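Local coordinates for vascular protein tyrosine phosphatase 1 (Rattus norvegicus, PDB 3I36) that probably removes phosphate from phosphotyrosine residues of proteins by hydrolysis, a reaction carried by the catalytic domain of a receptor-type, membrane-spanning phosphatase, at residues Pro81-Ile84 and Ser85-Lys88; Val91-His94 and Ser95-Tyr99. One frame throughout, in Å; residues are numbered along the deposited sequence.

Contact 1: residues Pro81-Ile84 and Ser85-Lys88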
loop_
_atom_site.group_PDB
_atom_site.type_symbol
_atom_site.label_atom_id
_atom_site.label_comp_id
_atom_site.label_asym_id
_atom_site.label_seq_id
_atom_site.Cartn_x
_atom_site.Cartn_y
_atom_site.Cartn_z
ATOM N N PRO A 81 7.535 4.059 10.538
ATOM C CA PRO A 81 8.389 3.767 9.391
ATOM C C PRO A 81 9.822 3.524 9.855
ATOM O O PRO A 81 10.344 4.272 10.684
ATOM C CB PRO A 81 8.315 5.054 8.573
ATOM C CG PRO A 81 8.014 6.153 9.620
ATOM C CD PRO A 81 7.014 5.437 10.514
ATOM N N TYR A 82 10.459 2.493 9.317
ATOM C CA TYR A 82 11.877 2.305 9.557
ATOM C C TYR A 82 12.648 3.395 8.834
ATOM O O TYR A 82 12.302 3.777 7.717
ATOM C CB TYR A 82 12.340 0.929 9.068
ATOM C CG TYR A 82 11.586 -0.188 9.725
ATOM C CD1 TYR A 82 11.458 -0.231 11.109
ATOM C CD2 TYR A 82 11.004 -1.206 8.973
ATOM C CE1 TYR A 82 10.760 -1.245 11.734
ATOM C CE2 TYR A 82 10.301 -2.236 9.591
ATOM C CZ TYR A 82 10.185 -2.248 10.970
ATOM O OH TYR A 82 9.508 -3.254 11.602
ATOM N N ASP A 83 13.686 3.896 9.490
ATOM C CA ASP A 83 14.528 4.940 8.921
ATOM C C ASP A 83 15.106 4.499 7.592
ATOM O O ASP A 83 15.267 5.293 6.672
ATOM C CB ASP A 83 15.674 5.237 9.874
ATOM C CG ASP A 83 15.196 5.837 11.178
ATOM O OD1 ASP A 83 14.261 6.652 11.122
ATOM O OD2 ASP A 83 15.729 5.482 12.251
ATOM N N ILE A 84 15.432 3.222 7.498
ATOM C CA ILE A 84 16.156 2.747 6.332
ATOM C C ILE A 84 15.349 2.883 5.036
ATOM O O ILE A 84 15.912 2.904 3.948
ATOM C CB ILE A 84 16.598 1.280 6.526
ATOM C CG1 ILE A 84 17.665 0.898 5.500
ATOM C CG2 ILE A 84 15.396 0.348 6.481
ATOM C CD1 ILE A 84 18.412 -0.362 5.865
ATOM N N SER A 85 14.032 2.982 5.160
ATOM C CA SER A 85 13.171 2.949 3.993
ATOM C C SER A 85 12.168 4.088 4.006
ATOM O O SER A 85 11.325 4.185 3.118
ATOM C CB SER A 85 12.395 1.626 3.976
ATOM O OG SER A 85 11.675 1.476 5.196
ATOM N N ARG A 86 12.251 4.947 5.015
ATOM C CA ARG A 86 11.205 5.932 5.185
ATOM C C ARG A 86 11.276 6.957 4.063
ATOM O O ARG A 86 12.350 7.256 3.526
ATOM C CB ARG A 86 11.277 6.601 6.566
ATOM C CG ARG A 86 12.414 7.576 6.726
ATOM C CD ARG A 86 12.337 8.230 8.090
ATOM N NE ARG A 86 13.408 9.191 8.268
ATOM C CZ ARG A 86 13.241 10.504 8.154
ATOM N NH1 ARG A 86 12.043 10.995 7.869
ATOM N NH2 ARG A 86 14.270 11.311 8.324
ATOM N N VAL A 87 10.115 7.474 3.698
ATOM C CA VAL A 87 10.033 8.496 2.679
ATOM C C VAL A 87 10.414 9.808 3.347
ATOM O O VAL A 87 9.796 10.208 4.325
ATOM C CB VAL A 87 8.614 8.582 2.116
ATOM C CG1 VAL A 87 8.513 9.694 1.099
ATOM C CG2 VAL A 87 8.192 7.221 1.511
ATOM N N LYS A 88 11.434 10.472 2.819
ATOM C CA LYS A 88 11.894 11.723 3.407
ATOM C C LYS A 88 11.446 12.872 2.537
ATOM O O LYS A 88 11.739 12.898 1.351
ATOM C CB LYS A 88 13.415 11.728 3.524
ATOM C CG LYS A 88 13.948 10.661 4.452
ATOM C CD LYS A 88 15.461 10.640 4.453
ATOM C CE LYS A 88 15.980 9.342 5.052
ATOM N NZ LYS A 88 17.471 9.292 5.087
HETATM O O HOH W 1 16.609 6.298 4.480
HETATM O O HOH W 2 15.739 8.320 9.127
#

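Contact 2: residues Val91-His94 and Ser95-Tyr99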
loop_
_atom_site.group_PDB
_atom_site.type_symbol
_atom_site.label_atom_id
_atom_site.label_comp_id
_atom_site.label_asym_id
_atom_site.label_seq_id
_atom_site.Cartn_x
_atom_site.Cartn_y
_atom_site.Cartn_z
ATOM N N VAL A 91 12.780 19.688 3.447
ATOM C CA VAL A 91 12.787 20.346 4.733
ATOM C C VAL A 91 12.693 21.836 4.474
ATOM O O VAL A 91 13.333 22.352 3.560
ATOM C CB VAL A 91 14.057 20.016 5.515
ATOM C CG1 VAL A 91 14.076 18.542 5.866
ATOM C CG2 VAL A 91 15.286 20.379 4.702
ATOM N N GLN A 92 11.865 22.512 5.261
ATOM C CA GLN A 92 11.732 23.956 5.175
ATOM C C GLN A 92 12.550 24.583 6.292
ATOM O O GLN A 92 13.668 25.051 6.077
ATOM C CB GLN A 92 10.264 24.377 5.301
ATOM C CG GLN A 92 9.404 24.137 4.057
ATOM C CD GLN A 92 8.879 22.708 3.951
ATOM O OE1 GLN A 92 7.769 22.407 4.396
ATOM N NE2 GLN A 92 9.674 21.826 3.354
ATOM N N THR A 93 11.995 24.553 7.497
ATOM C CA THR A 93 12.600 25.224 8.635
ATOM C C THR A 93 13.205 24.231 9.625
ATOM O O THR A 93 14.048 24.589 10.448
ATOM C CB THR A 93 11.555 26.083 9.366
ATOM O OG1 THR A 93 10.546 25.233 9.922
ATOM C CG2 THR A 93 10.899 27.044 8.396
ATOM N N HIS A 94 12.776 22.980 9.548
ATOM C CA HIS A 94 13.186 22.015 10.553
ATOM C C HIS A 94 13.375 20.636 9.947
ATOM O O HIS A 94 12.647 20.232 9.034
ATOM C CB HIS A 94 12.167 21.969 11.693
ATOM C CG HIS A 94 12.690 21.336 12.946
ATOM N ND1 HIS A 94 13.551 21.987 13.805
ATOM C CD2 HIS A 94 12.474 20.114 13.486
ATOM C CE1 HIS A 94 13.842 21.191 14.820
ATOM N NE2 HIS A 94 13.201 20.048 14.649
ATOM N N SER A 95 14.361 19.918 10.461
ATOM C CA SER A 95 14.683 18.608 9.936
ATOM C C SER A 95 13.451 17.697 9.966
ATOM O O SER A 95 13.274 16.870 9.078
ATOM C CB SER A 95 15.812 17.992 10.752
ATOM O OG SER A 95 15.447 17.937 12.117
ATOM N N THR A 96 12.599 17.859 10.977
ATOM C CA THR A 96 11.429 16.980 11.111
ATOM C C THR A 96 10.379 17.271 10.053
ATOM O O THR A 96 9.404 16.531 9.910
ATOM C CB THR A 96 10.787 17.070 12.500
ATOM O OG1 THR A 96 10.388 18.425 12.747
ATOM C CG2 THR A 96 11.775 16.627 13.565
ATOM N N ASP A 97 10.581 18.344 9.302
ATOM C CA ASP A 97 9.729 18.595 8.143
ATOM C C ASP A 97 9.841 17.445 7.145
ATOM O O ASP A 97 8.991 17.284 6.285
ATOM C CB ASP A 97 10.160 19.867 7.433
ATOM C CG ASP A 97 9.879 21.108 8.235
ATOM O OD1 ASP A 97 9.127 21.034 9.234
ATOM O OD2 ASP A 97 10.414 22.158 7.842
ATOM N N ASP A 98 10.901 16.655 7.243
ATOM C CA ASP A 98 11.113 15.611 6.248
ATOM C C ASP A 98 10.223 14.411 6.529
ATOM O O ASP A 98 10.158 13.458 5.748
ATOM C CB ASP A 98 12.594 15.202 6.178
ATOM C CG ASP A 98 13.031 14.282 7.325
ATOM O OD1 ASP A 98 12.210 13.861 8.173
ATOM O OD2 ASP A 98 14.231 13.958 7.365
ATOM N N TYR A 99 9.500 14.477 7.632
ATOM C CA TYR A 99 8.915 13.264 8.166
ATOM C C TYR A 99 7.512 13.016 7.685
ATOM O O TYR A 99 6.648 13.895 7.736
ATOM C CB TYR A 99 8.901 13.252 9.691
ATOM C CG TYR A 99 8.341 11.952 10.171
ATOM C CD1 TYR A 99 9.149 10.822 10.250
ATOM C CD2 TYR A 99 6.992 11.825 10.481
ATOM C CE1 TYR A 99 8.638 9.607 10.647
ATOM C CE2 TYR A 99 6.466 10.604 10.897
ATOM C CZ TYR A 99 7.307 9.498 10.970
ATOM O OH TYR A 99 6.812 8.289 11.362
#

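Contact 1: residues Pro81-Ile84 and Ser85-Lys88
Y82 and S85 close a turn through backbone hydrogen bonding: S85 N gives its hydrogen to Y82 O at 3.2 Å. D83 and I84, at the turn's two middle positions, have the backbone angles of a type I turn. A weak second bond runs from R86 N to D83 O at 3.5 Å. The S85 hydroxyl, in a buried residue, is hydrogen-bonded to H282 O.

Charge pairing follows. The R86 chain is extended from CG to NE and carries NE toward the D83 carboxylate. OD1 of D83 and NE of R86 are 3.9 Å apart, a long salt bridge. The two flat groups are turned 79° against each other. A water at the guanidinium edge, in its plane, bridges the pair: it accepts from R86 NE at 2.6 Å and donates weakly to D83 OD1. The firmer partners of D83 are Y63 N and A64 N at the start of helix 63-66, and R86 NH2 pairs with D98. A second water donates to D83 O and weakly accepts from K88 NZ.

Apolar contact is slight. P81 CB meets R86 CB at 3.9 Å. Within 85-88, K88 CG lies over the centre of one face of the R86 guanidinium.

This turn leading into strand 86-88 carries the P-Y-D-x-S-R-V sequence of the protein-tyrosine phosphatase domain.

Contact 2: residues Val91-His94 and Ser95-Tyr99
The H94 imidazole has S95 OG over one face, 3.8 Å above the plane, displaced from the ring centre, and T96 CB in plane at its edge. Which way round the ring sits is doubtful.

The other flat group is the D97 carboxylate. Its OD2 takes three backbone hydrogens. Q92 N donates at 3.0 Å to the anti lone pair, the one turned from OD1. T93 N, at 2.9 Å, meets OD2 almost head-on along the C-O bond. H94 N, also 3.0 Å from OD2, comes from above the carboxylate, 64° out of its plane. With CG beside the backbone N (chi1 -69°), the D97 side chain reaches back to these three amides. In return, D97 N gives its hydrogen to H94 O at 2.8 Å, closing a turn where the 3-10 segment 95-98 begins.

At the start of the loop V91 meets the 3-10 segment. Its CG1 touches D98 CB at 3.7 Å, the two side chains lying side by side. The D98 carboxylate itself pairs with R86. T96 packs against helix 68-71.

Without the D97 carboxylate, as with an alanine here, the amides of Q92, T93 and H94 would probably lose their shared acceptor and the 91-94 loop could shift.

Three N-H groups directed at one oxygen should stabilise negative charge on D97. The carboxylate likely stays ionised and ties the backbone of 92-94 to the 3-10 segment.

Contact 1 and contact 2 follow one another along the chain, their centres about 14 Å apart. A salt bridge joins them: R86 NH2 of contact 1 lies 2.8 Å from D98 OD2 of contact 2. Y99 adds packing, with its CD1 3.8 Å from R86 NH1. Y99 also packs on P81, its OH lying 3.0 Å from P81 CD, while the same hydroxyl is hydrogen-bonded to N74. Contact 1 is the one nearer the catalytic site. The P81 side chain is about 8 Å from that of V248, in the probable substrate-binding loop with the catalytic C244, and the Y82 side chain about 11 Å from that of Q288, another probable substrate-binding residue. Contact 2 lies at the surface, away from that site.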